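Local coordinates for protein glycerol kinase, putative (Plasmodium falciparum, PDB 2W40) that probably phosphorylates glycerol with ATP to give sn-glycerol 3-phosphate, at residues Ile103-Val114 against Asn135-Leu146. Sequence-based numbering, arbitrary orientation. Where two conformers were deposited one is given.
Sequences IVWLDTRVEELV and NTYFSAFKILWL. With EDO (1,2-ethanediol), chain B.
In the N-terminal FGGY domain, Trp105 and Tyr137 meet on two loops beside the glycerol site, and the helices that follow, 111-118 and 140-149, pack against each other. The two rings lie side by side and touch at their rims, Trp105 CE3 standing 3.6 Å from Tyr137 CE1 with the planes at 63°. Tyr137 OH hydrogen-bonds a bound glycerol, while Trp105 NE1 is held by Thr13. Next to this pair the buried ammonium of Lys142 ties the loops together. Its chain, bent at chi2, chi3 and chi4, brings NZ to Val104 O at 3.1 Å and, within its own segment, to Thr136 O at 2.8 Å, in the carbonyl plane. Val104 O also takes Asp107 N, from the opposite face, closing a type I turn. A water bridges Trp105 O and Asp107 O to Thr136 OG1. Farther along, Val110 wedges against Phe141 and Trp145, and Val114 CG2 sits 3.5 Å from the centroid of the Phe141 ring, over its face, a CH-pi contact. Arg109 grips the Asp107 carboxylate side-on, NE and NH2 donating to it; Tyr45 N also bonds Asp107 OD1, and Glu46 pairs with Arg109 NH2. The guanidinium stands nearly upright on the Trp145 indole, planes 79° apart, in a cation-pi contact; the chain, bent at chi3 (59°), crosses the indole at about a right angle and lays Arg109 CD over its face, 3.6 Å from the centroid of the Trp145 five-membered ring, with NH1 3.2 Å from Trp145 CH2.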
loop_
_atom_site.group_PDB
_atom_site.type_symbol
_atom_site.label_atom_id
_atom_site.label_comp_id
_atom_site.label_asym_id
_atom_site.label_seq_id
_atom_site.Cartn_x
_atom_site.Cartn_y
_atom_site.Cartn_z
ATOM N N ILE C 103 5.612 14.090 -23.442
ATOM C CA ILE C 103 4.561 13.723 -22.549
ATOM C C ILE C 103 4.115 12.303 -22.915
ATOM O O ILE C 103 3.715 12.025 -24.061
ATOM C CB ILE C 103 3.345 14.670 -22.605
ATOM C CG1 ILE C 103 3.791 16.116 -22.205
ATOM C CG2 ILE C 103 2.285 14.193 -21.587
ATOM C CD1 ILE C 103 2.706 17.184 -22.307
ATOM N N VAL C 104 4.327 11.403 -21.937
ATOM C CA VAL C 104 4.269 9.944 -22.185
ATOM C C VAL C 104 2.819 9.516 -22.241
ATOM O O VAL C 104 1.885 10.174 -21.666
ATOM C CB VAL C 104 5.130 9.184 -21.120
ATOM C CG1 VAL C 104 5.215 7.702 -21.322
ATOM C CG2 VAL C 104 6.583 9.716 -21.136
ATOM N N TRP C 105 2.611 8.369 -22.866
ATOM C CA TRP C 105 1.250 7.742 -22.947
ATOM C C TRP C 105 0.596 7.629 -21.557
ATOM O O TRP C 105 -0.587 7.617 -21.447
ATOM C CB TRP C 105 1.341 6.445 -23.757
ATOM C CG TRP C 105 2.189 5.377 -23.163
ATOM C CD1 TRP C 105 3.505 5.174 -23.419
ATOM C CD2 TRP C 105 1.768 4.295 -22.295
ATOM N NE1 TRP C 105 3.948 4.029 -22.765
ATOM C CE2 TRP C 105 2.913 3.474 -22.066
ATOM C CE3 TRP C 105 0.526 3.870 -21.785
ATOM C CZ2 TRP C 105 2.841 2.292 -21.230
ATOM C CZ3 TRP C 105 0.454 2.727 -21.027
ATOM C CH2 TRP C 105 1.607 1.955 -20.748
ATOM N N LEU C 106 1.390 7.280 -20.567
ATOM C CA LEU C 106 0.967 7.107 -19.157
ATOM C C LEU C 106 0.569 8.406 -18.408
ATOM O O LEU C 106 -0.029 8.327 -17.316
ATOM C CB LEU C 106 2.056 6.396 -18.360
ATOM C CG LEU C 106 2.180 4.877 -18.542
ATOM C CD1 LEU C 106 3.540 4.355 -17.929
ATOM C CD2 LEU C 106 0.896 4.132 -17.920
ATOM N N ASP C 107 0.865 9.561 -18.997
ATOM C CA ASP C 107 0.538 10.848 -18.378
ATOM C C ASP C 107 -0.985 10.980 -18.358
ATOM O O ASP C 107 -1.653 10.678 -19.313
ATOM C CB ASP C 107 1.165 11.992 -19.208
ATOM C CG ASP C 107 1.027 13.366 -18.577
ATOM O OD1 ASP C 107 2.010 13.867 -17.966
ATOM O OD2 ASP C 107 -0.102 13.883 -18.711
ATOM N N THR C 108 -1.482 11.529 -17.265
ATOM C CA THR C 108 -2.921 11.752 -17.139
ATOM C C THR C 108 -3.333 13.167 -16.720
ATOM O O THR C 108 -4.463 13.378 -16.216
ATOM C CB THR C 108 -3.511 10.763 -16.086
ATOM O OG1 THR C 108 -2.824 10.866 -14.831
ATOM C CG2 THR C 108 -3.477 9.329 -16.593
ATOM N N ARG C 109 -2.461 14.150 -16.945
ATOM C CA ARG C 109 -2.718 15.519 -16.546
ATOM C C ARG C 109 -3.922 16.076 -17.280
ATOM O O ARG C 109 -4.488 17.132 -16.853
ATOM C CB ARG C 109 -1.485 16.442 -16.815
ATOM C CG ARG C 109 -1.349 17.001 -18.172
ATOM C CD ARG C 109 0.026 17.594 -18.459
ATOM N NE ARG C 109 1.150 16.724 -18.343
ATOM C CZ ARG C 109 2.391 17.141 -18.325
ATOM N NH1 ARG C 109 2.684 18.455 -18.390
ATOM N NH2 ARG C 109 3.358 16.287 -18.193
ATOM N N VAL C 110 -4.264 15.458 -18.439
ATOM C CA VAL C 110 -5.360 16.000 -19.229
ATOM C C VAL C 110 -6.740 15.508 -18.812
ATOM O O VAL C 110 -7.741 15.742 -19.563
ATOM C CB VAL C 110 -5.101 15.750 -20.744
ATOM C CG1 VAL C 110 -3.715 16.374 -21.204
ATOM C CG2 VAL C 110 -5.148 14.226 -21.047
ATOM N N GLU C 111 -6.810 14.810 -17.677
ATOM C CA GLU C 111 -8.109 14.283 -17.167
ATOM C C GLU C 111 -9.187 15.366 -17.219
ATOM O O GLU C 111 -10.264 15.151 -17.713
ATOM C CB GLU C 111 -7.909 13.753 -15.742
ATOM C CG GLU C 111 -9.180 13.245 -14.996
ATOM C CD GLU C 111 -8.912 12.828 -13.506
ATOM O OE1 GLU C 111 -7.733 12.788 -13.001
ATOM O OE2 GLU C 111 -9.900 12.506 -12.812
ATOM N N GLU C 112 -8.877 16.534 -16.651
ATOM C CA GLU C 112 -9.865 17.636 -16.593
ATOM C C GLU C 112 -10.378 18.093 -17.989
ATOM O O GLU C 112 -11.606 18.212 -18.216
ATOM C CB GLU C 112 -9.343 18.826 -15.737
ATOM C CG GLU C 112 -10.249 20.048 -15.823
ATOM C CD GLU C 112 -9.836 21.227 -14.928
ATOM O OE1 GLU C 112 -8.646 21.333 -14.512
ATOM O OE2 GLU C 112 -10.711 22.081 -14.694
ATOM N N LEU C 113 -9.443 18.240 -18.935
ATOM C CA LEU C 113 -9.709 18.580 -20.367
ATOM C C LEU C 113 -10.549 17.558 -21.014
ATOM O O LEU C 113 -11.497 17.904 -21.762
ATOM C CB LEU C 113 -8.447 18.818 -21.264
ATOM C CG LEU C 113 -7.705 20.089 -21.128
ATOM C CD1 LEU C 113 -6.305 19.809 -21.826
ATOM C CD2 LEU C 113 -8.558 21.203 -21.735
ATOM N N VAL C 114 -10.207 16.271 -20.796
ATOM C CA VAL C 114 -11.051 15.222 -21.393
ATOM C C VAL C 114 -12.516 15.249 -20.885
ATOM O O VAL C 114 -13.423 15.151 -21.652
ATOM C CB VAL C 114 -10.393 13.806 -21.212
ATOM C CG1 VAL C 114 -11.348 12.648 -21.571
ATOM C CG2 VAL C 114 -9.035 13.742 -21.971
ATOM N N ASN C 135 -9.827 10.215 -24.538
ATOM C CA ASN C 135 -9.195 9.634 -23.387
ATOM C C ASN C 135 -7.916 10.389 -23.037
ATOM O O ASN C 135 -7.530 11.283 -23.766
ATOM C CB ASN C 135 -8.983 8.123 -23.620
ATOM C CG ASN C 135 -8.095 7.843 -24.811
ATOM O OD1 ASN C 135 -7.022 8.540 -24.977
ATOM N ND2 ASN C 135 -8.453 6.798 -25.605
ATOM N N THR C 136 -7.293 10.006 -21.941
ATOM C CA THR C 136 -6.062 10.647 -21.491
ATOM C C THR C 136 -4.815 10.057 -22.119
ATOM O O THR C 136 -3.681 10.532 -21.828
ATOM C CB THR C 136 -5.876 10.605 -19.964
ATOM O OG1 THR C 136 -5.801 9.238 -19.613
ATOM C CG2 THR C 136 -7.090 11.241 -19.221
ATOM N N TYR C 137 -5.035 9.026 -22.935
ATOM C CA TYR C 137 -4.013 8.017 -23.365
ATOM C C TYR C 137 -3.388 8.442 -24.734
ATOM O O TYR C 137 -2.135 8.447 -24.886
ATOM C CB TYR C 137 -4.768 6.689 -23.476
ATOM C CG TYR C 137 -4.013 5.498 -24.026
ATOM C CD1 TYR C 137 -2.627 5.331 -23.821
ATOM C CD2 TYR C 137 -4.708 4.506 -24.613
ATOM C CE1 TYR C 137 -1.975 4.136 -24.327
ATOM C CE2 TYR C 137 -4.074 3.395 -25.132
ATOM C CZ TYR C 137 -2.725 3.187 -24.939
ATOM O OH TYR C 137 -2.155 2.026 -25.458
ATOM N N PHE C 138 -4.257 8.730 -25.729
ATOM C CA PHE C 138 -3.836 9.178 -27.075
ATOM C C PHE C 138 -3.144 10.514 -27.098
ATOM O O PHE C 138 -3.154 11.190 -26.125
ATOM C CB PHE C 138 -4.958 9.033 -28.041
ATOM C CG PHE C 138 -5.187 7.609 -28.536
ATOM C CD1 PHE C 138 -4.772 6.496 -27.814
ATOM C CD2 PHE C 138 -5.739 7.416 -29.796
ATOM C CE1 PHE C 138 -4.967 5.192 -28.337
ATOM C CE2 PHE C 138 -5.958 6.126 -30.314
ATOM C CZ PHE C 138 -5.612 5.027 -29.536
ATOM N N SER C 139 -2.486 10.859 -28.200
ATOM C CA SER C 139 -1.608 12.046 -28.204
ATOM C C SER C 139 -2.403 13.365 -28.112
ATOM O O SER C 139 -1.870 14.356 -27.559
ATOM C CB SER C 139 -0.774 12.106 -29.483
ATOM O OG SER C 139 -0.033 10.931 -29.651
ATOM N N ALA C 140 -3.605 13.363 -28.703
ATOM C CA ALA C 140 -4.288 14.655 -29.049
ATOM C C ALA C 140 -4.472 15.566 -27.815
ATOM O O ALA C 140 -4.200 16.767 -27.900
ATOM C CB ALA C 140 -5.644 14.425 -29.668
ATOM N N PHE C 141 -4.948 15.017 -26.710
ATOM C CA PHE C 141 -5.171 15.942 -25.540
ATOM C C PHE C 141 -3.905 16.442 -24.918
ATOM O O PHE C 141 -3.879 17.538 -24.367
ATOM C CB PHE C 141 -6.051 15.315 -24.448
ATOM C CG PHE C 141 -7.527 15.338 -24.778
ATOM C CD1 PHE C 141 -8.285 16.432 -24.405
ATOM C CD2 PHE C 141 -8.141 14.306 -25.444
ATOM C CE1 PHE C 141 -9.640 16.540 -24.690
ATOM C CE2 PHE C 141 -9.504 14.399 -25.729
ATOM C CZ PHE C 141 -10.251 15.535 -25.344
ATOM N N LYS C 142 -2.827 15.674 -25.062
ATOM C CA LYS C 142 -1.470 16.174 -24.678
ATOM C C LYS C 142 -1.000 17.317 -25.568
ATOM O O LYS C 142 -0.419 18.300 -25.077
ATOM C CB LYS C 142 -0.545 14.979 -24.680
ATOM C CG LYS C 142 -1.030 14.142 -23.534
ATOM C CD LYS C 142 -1.458 12.836 -23.971
ATOM C CE LYS C 142 -0.497 11.770 -23.718
ATOM N NZ LYS C 142 -1.008 10.912 -22.662
ATOM N N ILE C 143 -1.287 17.223 -26.845
ATOM C CA ILE C 143 -0.892 18.254 -27.744
ATOM C C ILE C 143 -1.703 19.514 -27.336
ATOM O O ILE C 143 -1.178 20.624 -27.309
ATOM C CB ILE C 143 -1.240 17.842 -29.170
ATOM C CG1 ILE C 143 -0.316 16.647 -29.667
ATOM C CG2 ILE C 143 -1.132 19.043 -30.140
ATOM C CD1 ILE C 143 -0.879 15.830 -30.946
ATOM N N LEU C 144 -3.032 19.328 -27.162
ATOM C CA LEU C 144 -3.893 20.415 -26.733
ATOM C C LEU C 144 -3.396 21.080 -25.448
ATOM O O LEU C 144 -3.304 22.326 -25.339
ATOM C CB LEU C 144 -5.307 19.961 -26.588
ATOM C CG LEU C 144 -6.351 21.049 -26.139
ATOM C CD1 LEU C 144 -6.415 22.233 -27.089
ATOM C CD2 LEU C 144 -7.736 20.357 -25.962
ATOM N N TRP C 145 -3.047 20.311 -24.471
ATOM C CA TRP C 145 -2.525 20.846 -23.259
ATOM C C TRP C 145 -1.295 21.706 -23.508
ATOM O O TRP C 145 -1.157 22.817 -22.948
ATOM C CB TRP C 145 -2.152 19.721 -22.296
ATOM C CG TRP C 145 -1.757 20.204 -20.932
ATOM C CD1 TRP C 145 -2.585 20.371 -19.848
ATOM C CD2 TRP C 145 -0.459 20.586 -20.493
ATOM N NE1 TRP C 145 -1.844 20.800 -18.778
ATOM C CE2 TRP C 145 -0.571 20.986 -19.153
ATOM C CE3 TRP C 145 0.786 20.667 -21.116
ATOM C CZ2 TRP C 145 0.526 21.383 -18.406
ATOM C CZ3 TRP C 145 1.874 21.078 -20.372
ATOM C CH2 TRP C 145 1.707 21.479 -19.046
ATOM N N LEU C 146 -0.367 21.223 -24.324
ATOM C CA LEU C 146 0.875 21.967 -24.678
ATOM C C LEU C 146 0.545 23.329 -25.318
ATOM O O LEU C 146 1.112 24.348 -24.958
ATOM C CB LEU C 146 1.809 21.121 -25.555
ATOM C CG LEU C 146 2.491 20.017 -24.758
ATOM C CD1 LEU C 146 3.077 18.994 -25.791
ATOM C CD2 LEU C 146 3.526 20.624 -23.819
HETATM C C1 EDO B . 2.347 10.200 -13.049
HETATM O O1 EDO B . 2.045 10.539 -11.543
HETATM C C2 EDO B . 1.589 9.187 -14.029
HETATM O O2 EDO B . 0.390 9.336 -14.920
HETATM O O HOH W 1 -3.034 8.122 -19.822
#